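Local coordinates for protein TetR-like transcriptional regulator (PDB 3F1B) that probably binds regulatory DNA through an N-terminal helix-turn-helix domain and controls transcription, as members of the TetR family do, at residues A[62-73]-A[106-114]; A[72-80]-A[93-101]. All coordinates share one frame; numbering follows the deposited sequence.

Overall arrangement
From the N terminus, the chain passes through helix 12-30 and the predicted helix-turn-helix at 36-55 before entering the long helix 58-77, which both contacts use. The last turns of that helix and the 3-10 turn after it pack on helix 87-104 in contact 2, closing a short loop. The chain then turns into helix 106-115, which crosses back against the earlier part of helix 58-77 in contact 1. Contact 2 is therefore nested inside the loop closed by contact 1. Their centres lie about 14 Å apart; Arg-72 and Phe-73 belong to both, and Trp-109 packs on Phe-98 between them. Together they tie the helix after the predicted DNA-binding motif to helices 87-104 and 106-115.

Contact 1: A[62-73]-A[106-114]; sequences FAACIQREGLRF and RKSWMVLYR
Helices 62-73 and 106-114 cross steeply, their N-to-C directions 113° apart and axes 9.5 Å apart at closest approach. The backbones come nearest at Glu-69 and Ser-108, CA atoms 5.8 Å apart. Leu-112 is the knob, set in a hole of Ile-66, Glu-69, Gly-70 and Phe-73. Its CD1 reaches the Gly-70 backbone N at 3.7 Å, while CD2 lies over the Glu-69 carbonyl. One turn toward the N terminus of helix 62-73, Ile-66 CD1 meets Val-111 CG1 at 3.6 Å, and Phe-62 CE1 reaches the same methyl. At the other end Phe-73 and Trp-109 lie side by side, Phe-73 CE1 4.0 Å from Trp-109 CZ3.

Glu-69, bent at chi2 (-47°), lays its chain along Ser-108 CB. Its OE2 is gripped side-on by Arg-68, through NE at 3.0 Å and NH2 at 2.7 Å, and OE1 takes a weak bond from Arg-72 NH2. Ser-108 OG bonds instead to His-105 O. An alanine in place of Glu-69 would probably leave both arginines without their shared carboxylate and uncover Ser-108 CB. Apolar packing thus joins the helices, while the buried carboxylate's charge is probably balanced by Arg-72 and by Arg-68, which also pairs with Asp-21 of helix 12-30.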
loop_
_atom_site.group_PDB
_atom_site.type_symbol
_atom_site.label_atom_id
_atom_site.label_comp_id
_atom_site.label_asym_id
_atom_site.label_seq_id
_atom_site.Cartn_x
_atom_site.Cartn_y
_atom_site.Cartn_z
ATOM N N PHE A 62 8.627 -6.556 16.431
ATOM C CA PHE A 62 7.838 -6.096 15.305
ATOM C C PHE A 62 6.987 -7.207 14.766
ATOM O O PHE A 62 5.869 -6.974 14.404
ATOM C CB PHE A 62 8.707 -5.578 14.159
ATOM C CG PHE A 62 7.902 -4.956 13.082
ATOM C CD1 PHE A 62 7.251 -3.744 13.304
ATOM C CD2 PHE A 62 7.726 -5.588 11.881
ATOM C CE1 PHE A 62 6.469 -3.145 12.323
ATOM C CE2 PHE A 62 6.947 -4.999 10.874
ATOM C CZ PHE A 62 6.313 -3.770 11.100
ATOM N N ALA A 63 7.513 -8.413 14.698
ATOM C CA ALA A 63 6.692 -9.537 14.268
ATOM C C ALA A 63 5.624 -9.888 15.346
ATOM O O ALA A 63 4.502 -10.253 15.003
ATOM C CB ALA A 63 7.597 -10.751 13.964
ATOM N N ALA A 64 5.960 -9.796 16.642
ATOM C CA ALA A 64 4.940 -10.123 17.690
ATOM C C ALA A 64 3.766 -9.140 17.575
ATOM O O ALA A 64 2.610 -9.494 17.452
ATOM C CB ALA A 64 5.536 -10.081 19.075
ATOM N N CYS A 65 4.122 -7.881 17.552
ATOM C CA CYS A 65 3.194 -6.817 17.282
ATOM C C CYS A 65 2.400 -7.044 16.008
ATOM O O CYS A 65 1.176 -6.873 15.993
ATOM C CB CYS A 65 4.000 -5.532 17.160
ATOM S SG CYS A 65 3.038 -4.164 17.630
ATOM N N ILE A 66 3.077 -7.449 14.937
ATOM C CA ILE A 66 2.382 -7.676 13.683
ATOM C C ILE A 66 1.423 -8.853 13.820
ATOM O O ILE A 66 0.283 -8.805 13.369
ATOM C CB ILE A 66 3.371 -7.872 12.465
ATOM C CG1 ILE A 66 3.941 -6.520 12.050
ATOM C CG2 ILE A 66 2.689 -8.561 11.264
ATOM C CD1 ILE A 66 3.169 -5.836 10.970
ATOM N N GLN A 67 1.903 -9.918 14.425
ATOM C CA GLN A 67 1.052 -11.060 14.735
ATOM C C GLN A 67 -0.237 -10.651 15.497
ATOM O O GLN A 67 -1.331 -11.042 15.093
ATOM C CB GLN A 67 1.871 -12.039 15.575
ATOM C CG GLN A 67 2.662 -13.018 14.751
ATOM C CD GLN A 67 1.772 -14.161 14.249
ATOM O OE1 GLN A 67 1.753 -14.465 13.057
ATOM N NE2 GLN A 67 1.022 -14.780 15.165
ATOM N N ARG A 68 -0.095 -9.884 16.591
ATOM C CA ARG A 68 -1.205 -9.486 17.419
ATOM C C ARG A 68 -2.200 -8.549 16.704
ATOM O O ARG A 68 -3.416 -8.792 16.738
ATOM C CB ARG A 68 -0.729 -8.832 18.715
ATOM C CG ARG A 68 -1.911 -8.665 19.706
ATOM C CD ARG A 68 -1.561 -7.971 20.999
ATOM N NE ARG A 68 -1.393 -6.557 20.726
ATOM C CZ ARG A 68 -1.322 -5.593 21.640
ATOM N NH1 ARG A 68 -1.412 -5.857 22.970
ATOM N NH2 ARG A 68 -1.174 -4.339 21.201
ATOM N N GLU A 69 -1.730 -7.461 16.100
ATOM C CA GLU A 69 -2.651 -6.603 15.358
ATOM C C GLU A 69 -3.332 -7.339 14.155
ATOM O O GLU A 69 -4.531 -7.151 13.902
ATOM C CB GLU A 69 -1.935 -5.319 14.926
ATOM C CG GLU A 69 -1.208 -4.622 16.115
ATOM C CD GLU A 69 -2.086 -4.508 17.370
ATOM O OE1 GLU A 69 -3.313 -4.403 17.259
ATOM O OE2 GLU A 69 -1.562 -4.513 18.499
ATOM N N GLY A 70 -2.593 -8.226 13.475
ATOM C CA GLY A 70 -3.175 -9.088 12.424
ATOM C C GLY A 70 -4.354 -9.910 12.933
ATOM O O GLY A 70 -5.352 -10.067 12.250
ATOM N N LEU A 71 -4.224 -10.428 14.150
ATOM C CA LEU A 71 -5.279 -11.185 14.787
ATOM C C LEU A 71 -6.515 -10.342 15.028
ATOM O O LEU A 71 -7.622 -10.831 14.819
ATOM C CB LEU A 71 -4.816 -11.734 16.129
ATOM C CG LEU A 71 -4.418 -13.182 16.268
ATOM C CD1 LEU A 71 -3.459 -13.349 17.507
ATOM C CD2 LEU A 71 -5.679 -14.006 16.401
ATOM N N ARG A 72 -6.353 -9.101 15.498
ATOM C CA ARG A 72 -7.534 -8.311 15.838
ATOM C C ARG A 72 -8.192 -7.994 14.522
ATOM O O ARG A 72 -9.417 -7.892 14.430
ATOM C CB ARG A 72 -7.209 -7.030 16.598
ATOM C CG ARG A 72 -6.453 -7.287 17.839
ATOM C CD ARG A 72 -5.638 -6.065 18.201
ATOM N NE ARG A 72 -5.320 -6.080 19.623
ATOM C CZ ARG A 72 -4.816 -5.045 20.294
ATOM N NH1 ARG A 72 -4.581 -5.187 21.595
ATOM N NH2 ARG A 72 -4.539 -3.883 19.677
ATOM N N PHE A 73 -7.366 -7.884 13.492
ATOM C CA PHE A 73 -7.902 -7.547 12.210
ATOM C C PHE A 73 -8.820 -8.647 11.668
ATOM O O PHE A 73 -9.962 -8.362 11.311
ATOM C CB PHE A 73 -6.797 -7.147 11.250
ATOM C CG PHE A 73 -7.274 -6.842 9.893
ATOM C CD1 PHE A 73 -7.740 -5.563 9.583
ATOM C CD2 PHE A 73 -7.228 -7.823 8.885
ATOM C CE1 PHE A 73 -8.195 -5.258 8.264
ATOM C CE2 PHE A 73 -7.674 -7.534 7.576
ATOM C CZ PHE A 73 -8.168 -6.245 7.267
ATOM N N ARG A 106 -6.532 2.781 14.709
ATOM C CA ARG A 106 -5.752 3.398 13.643
ATOM C C ARG A 106 -4.272 3.135 13.726
ATOM O O ARG A 106 -3.577 3.060 12.717
ATOM C CB ARG A 106 -5.997 4.907 13.560
ATOM C CG ARG A 106 -5.738 5.675 14.810
ATOM C CD ARG A 106 -5.846 7.190 14.602
ATOM N NE ARG A 106 -4.583 7.908 14.825
ATOM C CZ ARG A 106 -3.888 8.549 13.878
ATOM N NH1 ARG A 106 -4.316 8.589 12.615
ATOM N NH2 ARG A 106 -2.755 9.162 14.198
ATOM N N LYS A 107 -3.769 2.971 14.931
ATOM C CA LYS A 107 -2.359 2.760 15.097
ATOM C C LYS A 107 -1.978 1.372 14.532
ATOM O O LYS A 107 -0.899 1.182 13.938
ATOM C CB LYS A 107 -2.019 2.968 16.567
ATOM C CG LYS A 107 -1.954 4.453 16.970
ATOM C CD LYS A 107 -2.737 4.812 18.276
ATOM C CE LYS A 107 -4.073 5.620 18.006
ATOM N NZ LYS A 107 -5.287 4.738 17.799
ATOM N N SER A 108 -2.899 0.425 14.675
ATOM C CA SER A 108 -2.609 -0.932 14.340
ATOM C C SER A 108 -2.876 -1.157 12.879
ATOM O O SER A 108 -2.219 -2.005 12.259
ATOM C CB SER A 108 -3.405 -1.903 15.205
ATOM O OG SER A 108 -4.672 -1.377 15.535
ATOM N N TRP A 109 -3.804 -0.379 12.323
ATOM C CA TRP A 109 -3.998 -0.363 10.898
ATOM C C TRP A 109 -2.763 0.156 10.201
ATOM O O TRP A 109 -2.357 -0.396 9.184
ATOM C CB TRP A 109 -5.173 0.514 10.512
ATOM C CG TRP A 109 -5.206 0.732 9.040
ATOM C CD1 TRP A 109 -4.986 1.903 8.385
ATOM C CD2 TRP A 109 -5.429 -0.285 8.007
ATOM N NE1 TRP A 109 -5.082 1.694 7.008
ATOM C CE2 TRP A 109 -5.365 0.369 6.759
ATOM C CE3 TRP A 109 -5.663 -1.681 8.034
ATOM C CZ2 TRP A 109 -5.522 -0.316 5.534
ATOM C CZ3 TRP A 109 -5.805 -2.353 6.826
ATOM C CH2 TRP A 109 -5.743 -1.662 5.585
HETATM N N MSE A 110 -2.153 1.198 10.751
HETATM C CA MSE A 110 -0.923 1.720 10.182
HETATM C C MSE A 110 0.235 0.737 10.145
HETATM O O MSE A 110 0.926 0.632 9.108
HETATM C CB MSE A 110 -0.484 2.976 10.911
HETATM C CG MSE A 110 -1.311 4.161 10.494
HETATM SE SE MSE A 110 -1.023 5.600 11.753
HETATM C CE MSE A 110 0.637 6.294 10.943
ATOM N N VAL A 111 0.462 0.023 11.262
ATOM C CA VAL A 111 1.515 -1.000 11.314
ATOM C C VAL A 111 1.204 -2.078 10.241
ATOM O O VAL A 111 2.080 -2.477 9.438
ATOM C CB VAL A 111 1.684 -1.538 12.759
ATOM C CG1 VAL A 111 2.534 -2.782 12.796
ATOM C CG2 VAL A 111 2.310 -0.457 13.665
ATOM N N LEU A 112 -0.065 -2.460 10.157
ATOM C CA LEU A 112 -0.479 -3.547 9.299
ATOM C C LEU A 112 -0.353 -3.176 7.834
ATOM O O LEU A 112 0.245 -3.904 7.051
ATOM C CB LEU A 112 -1.920 -3.926 9.595
ATOM C CG LEU A 112 -2.195 -5.164 10.425
ATOM C CD1 LEU A 112 -1.030 -5.748 11.221
ATOM C CD2 LEU A 112 -3.384 -4.910 11.301
ATOM N N TYR A 113 -0.935 -2.042 7.480
ATOM C CA TYR A 113 -0.942 -1.579 6.130
ATOM C C TYR A 113 0.477 -1.278 5.656
ATOM O O TYR A 113 0.808 -1.613 4.519
ATOM C CB TYR A 113 -1.876 -0.400 6.011
ATOM C CG TYR A 113 -2.148 0.068 4.607
ATOM C CD1 TYR A 113 -2.451 -0.825 3.562
ATOM C CD2 TYR A 113 -2.102 1.431 4.329
ATOM C CE1 TYR A 113 -2.701 -0.346 2.245
ATOM C CE2 TYR A 113 -2.371 1.923 3.046
ATOM C CZ TYR A 113 -2.661 1.045 2.003
ATOM O OH TYR A 113 -2.874 1.635 0.763
ATOM N N ARG A 114 1.332 -0.740 6.530
ATOM C CA ARG A 114 2.805 -0.726 6.265
ATOM C C ARG A 114 3.452 -2.136 5.988
ATOM O O ARG A 114 3.829 -2.420 4.849
ATOM C CB ARG A 114 3.584 0.120 7.305
ATOM C CG ARG A 114 4.342 -0.647 8.378
ATOM C CD ARG A 114 4.637 0.231 9.621
ATOM N NE ARG A 114 5.154 1.548 9.236
ATOM C CZ ARG A 114 4.668 2.724 9.633
ATOM N NH1 ARG A 114 3.646 2.788 10.484
ATOM N NH2 ARG A 114 5.217 3.843 9.185
#

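Contact 2: A[72-80]-A[93-101]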
loop_
_atom_site.group_PDB
_atom_site.type_symbol
_atom_site.label_atom_id
_atom_site.label_comp_id
_atom_site.label_asym_id
_atom_site.label_seq_id
_atom_site.Cartn_x
_atom_site.Cartn_y
_atom_site.Cartn_z
ATOM N N ARG A 72 -6.353 -9.101 15.498
ATOM C CA ARG A 72 -7.534 -8.311 15.838
ATOM C C ARG A 72 -8.192 -7.994 14.522
ATOM O O ARG A 72 -9.417 -7.892 14.430
ATOM C CB ARG A 72 -7.209 -7.030 16.598
ATOM C CG ARG A 72 -6.453 -7.287 17.839
ATOM C CD ARG A 72 -5.638 -6.065 18.201
ATOM N NE ARG A 72 -5.320 -6.080 19.623
ATOM C CZ ARG A 72 -4.816 -5.045 20.294
ATOM N NH1 ARG A 72 -4.581 -5.187 21.595
ATOM N NH2 ARG A 72 -4.539 -3.883 19.677
ATOM N N PHE A 73 -7.366 -7.884 13.492
ATOM C CA PHE A 73 -7.902 -7.547 12.210
ATOM C C PHE A 73 -8.820 -8.647 11.668
ATOM O O PHE A 73 -9.962 -8.362 11.311
ATOM C CB PHE A 73 -6.797 -7.147 11.250
ATOM C CG PHE A 73 -7.274 -6.842 9.893
ATOM C CD1 PHE A 73 -7.740 -5.563 9.583
ATOM C CD2 PHE A 73 -7.228 -7.823 8.885
ATOM C CE1 PHE A 73 -8.195 -5.258 8.264
ATOM C CE2 PHE A 73 -7.674 -7.534 7.576
ATOM C CZ PHE A 73 -8.168 -6.245 7.267
ATOM N N VAL A 74 -8.360 -9.894 11.668
ATOM C CA VAL A 74 -9.201 -10.939 11.126
ATOM C C VAL A 74 -10.404 -11.232 12.024
ATOM O O VAL A 74 -11.475 -11.498 11.530
ATOM C CB VAL A 74 -8.409 -12.209 10.759
ATOM C CG1 VAL A 74 -7.089 -11.826 10.095
ATOM C CG2 VAL A 74 -8.212 -13.107 11.948
ATOM N N GLU A 75 -10.232 -11.134 13.335
ATOM C CA GLU A 75 -11.359 -11.225 14.270
ATOM C C GLU A 75 -12.458 -10.223 13.926
ATOM O O GLU A 75 -13.639 -10.539 13.964
ATOM C CB GLU A 75 -10.892 -11.020 15.706
ATOM C CG GLU A 75 -9.674 -11.862 16.027
ATOM C CD GLU A 75 -9.175 -11.698 17.466
ATOM O OE1 GLU A 75 -8.904 -10.549 17.906
ATOM O OE2 GLU A 75 -9.037 -12.733 18.161
ATOM N N ALA A 76 -12.064 -9.021 13.563
ATOM C CA ALA A 76 -13.015 -8.010 13.133
ATOM C C ALA A 76 -13.832 -8.397 11.886
ATOM O O ALA A 76 -14.946 -7.919 11.718
ATOM C CB ALA A 76 -12.291 -6.657 12.935
ATOM N N LEU A 77 -13.272 -9.239 11.020
ATOM C CA LEU A 77 -13.968 -9.781 9.867
ATOM C C LEU A 77 -14.886 -10.934 10.261
ATOM O O LEU A 77 -15.849 -11.233 9.554
ATOM C CB LEU A 77 -12.960 -10.279 8.854
ATOM C CG LEU A 77 -12.290 -9.237 7.936
ATOM C CD1 LEU A 77 -12.056 -7.900 8.589
ATOM C CD2 LEU A 77 -11.010 -9.761 7.352
ATOM N N ALA A 78 -14.630 -11.573 11.392
ATOM C CA ALA A 78 -15.376 -12.794 11.771
ATOM C C ALA A 78 -16.927 -12.806 11.503
ATOM O O ALA A 78 -17.441 -13.779 10.936
ATOM C CB ALA A 78 -15.041 -13.221 13.223
ATOM N N PRO A 79 -17.669 -11.733 11.889
ATOM C CA PRO A 79 -19.125 -11.806 11.637
ATOM C C PRO A 79 -19.509 -12.146 10.165
ATOM O O PRO A 79 -20.541 -12.802 9.952
ATOM C CB PRO A 79 -19.625 -10.405 12.021
ATOM C CG PRO A 79 -18.622 -9.885 12.995
ATOM C CD PRO A 79 -17.283 -10.454 12.538
ATOM N N ALA A 80 -18.686 -11.722 9.184
ATOM C CA ALA A 80 -18.882 -12.074 7.755
ATOM C C ALA A 80 -18.790 -13.568 7.476
ATOM O O ALA A 80 -19.385 -14.080 6.519
ATOM C CB ALA A 80 -17.892 -11.357 6.885
ATOM N N ARG A 93 -20.801 -7.153 5.811
ATOM C CA ARG A 93 -20.348 -7.306 7.206
ATOM C C ARG A 93 -18.845 -7.235 7.348
ATOM O O ARG A 93 -18.333 -6.770 8.384
ATOM C CB ARG A 93 -20.857 -8.582 7.825
ATOM C CG ARG A 93 -22.329 -8.584 7.993
ATOM C CD ARG A 93 -22.699 -9.767 8.839
ATOM N NE ARG A 93 -24.120 -9.725 9.147
ATOM C CZ ARG A 93 -24.760 -10.604 9.891
ATOM N NH1 ARG A 93 -24.103 -11.616 10.413
ATOM N NH2 ARG A 93 -26.062 -10.449 10.091
ATOM N N ALA A 94 -18.139 -7.661 6.296
ATOM C CA ALA A 94 -16.702 -7.630 6.271
ATOM C C ALA A 94 -16.224 -6.201 6.106
ATOM O O ALA A 94 -15.269 -5.783 6.755
ATOM C CB ALA A 94 -16.155 -8.510 5.140
ATOM N N LEU A 95 -16.902 -5.463 5.247
ATOM C CA LEU A 95 -16.535 -4.094 4.988
ATOM C C LEU A 95 -16.735 -3.326 6.262
ATOM O O LEU A 95 -15.888 -2.530 6.676
ATOM C CB LEU A 95 -17.418 -3.512 3.880
ATOM C CG LEU A 95 -16.913 -3.952 2.546
ATOM C CD1 LEU A 95 -17.865 -3.447 1.506
ATOM C CD2 LEU A 95 -15.518 -3.342 2.382
ATOM N N GLU A 96 -17.866 -3.561 6.905
ATOM C CA GLU A 96 -18.143 -2.817 8.112
ATOM C C GLU A 96 -17.249 -3.189 9.273
ATOM O O GLU A 96 -16.796 -2.301 9.994
ATOM C CB GLU A 96 -19.615 -2.862 8.429
ATOM C CG GLU A 96 -20.316 -1.993 7.361
ATOM C CD GLU A 96 -21.822 -2.159 7.273
ATOM O OE1 GLU A 96 -22.400 -2.724 8.236
ATOM O OE2 GLU A 96 -22.423 -1.712 6.246
ATOM N N GLY A 97 -16.959 -4.476 9.448
ATOM C CA GLY A 97 -16.014 -4.903 10.484
ATOM C C GLY A 97 -14.591 -4.359 10.277
ATOM O O GLY A 97 -14.019 -3.724 11.179
ATOM N N PHE A 98 -14.045 -4.578 9.075
ATOM C CA PHE A 98 -12.782 -3.973 8.632
ATOM C C PHE A 98 -12.733 -2.482 8.887
ATOM O O PHE A 98 -11.759 -1.978 9.481
ATOM C CB PHE A 98 -12.594 -4.242 7.130
ATOM C CG PHE A 98 -11.541 -3.428 6.474
ATOM C CD1 PHE A 98 -10.285 -3.280 7.045
ATOM C CD2 PHE A 98 -11.769 -2.892 5.227
ATOM C CE1 PHE A 98 -9.321 -2.563 6.420
ATOM C CE2 PHE A 98 -10.806 -2.179 4.583
ATOM C CZ PHE A 98 -9.583 -2.014 5.161
ATOM N N LEU A 99 -13.734 -1.765 8.387
ATOM C CA LEU A 99 -13.704 -0.327 8.503
ATOM C C LEU A 99 -13.914 0.200 9.938
ATOM O O LEU A 99 -13.307 1.223 10.316
ATOM C CB LEU A 99 -14.677 0.314 7.541
ATOM C CG LEU A 99 -14.248 0.273 6.080
ATOM C CD1 LEU A 99 -15.456 0.770 5.304
ATOM C CD2 LEU A 99 -12.951 1.119 5.783
ATOM N N GLY A 100 -14.746 -0.490 10.725
ATOM C CA GLY A 100 -14.951 -0.156 12.159
ATOM C C GLY A 100 -13.677 -0.399 12.966
ATOM O O GLY A 100 -13.319 0.396 13.859
ATOM N N PHE A 101 -12.952 -1.463 12.626
ATOM C CA PHE A 101 -11.674 -1.750 13.283
ATOM C C PHE A 101 -10.579 -0.668 13.020
ATOM O O PHE A 101 -9.805 -0.278 13.905
ATOM C CB PHE A 101 -11.167 -3.098 12.821
ATOM C CG PHE A 101 -9.711 -3.340 13.147
ATOM C CD1 PHE A 101 -9.341 -3.874 14.381
ATOM C CD2 PHE A 101 -8.708 -3.033 12.224
ATOM C CE1 PHE A 101 -8.002 -4.097 14.673
ATOM C CE2 PHE A 101 -7.349 -3.263 12.546
ATOM C CZ PHE A 101 -7.025 -3.790 13.768
#
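Phe-73 and Phe-101 both hold CG opposite the backbone N (chi1 178° for Phe-73), a setting that carries the two side chains across each other at about a right angle. The edge of Phe-73 is turned to the face of Phe-101 in an offset edge-to-face pair, with centroids 5.8 Å apart and planes at 77°. The same face of Phe-101 receives Phe-73 CA in a CH-pi contact, 4.2 Å from the ring centroid. Arg-72 adds its aliphatic CB, 3.6 Å from Phe-101 CE1. Phe-98 completes the aromatic cluster beside Phe-73, and Leu-77 lies alongside Phe-98, its CD1 4.0 Å from Phe-98 CB.

Small residues bring the backbones together. Gly-97 CA lies 3.4 Å from Ala-76 O in a CA-H...O contact, at a point where a CB would collide with that oxygen. Nearby, Ala-76 CB rests on Phe-101 CB, and farther along Ala-80 CB meets Ala-94 CB at 3.8 Å. Arg-93 packs its chain against Pro-79 and Ala-80 while NE pairs with Glu-89. With axes 8.1 Å apart and directions 144° from parallel, the helices form a close, roughly antiparallel pair: the helix after the predicted helix-turn-helix packs on helix 87-104, as the connecting helix does in TetR-family regulators.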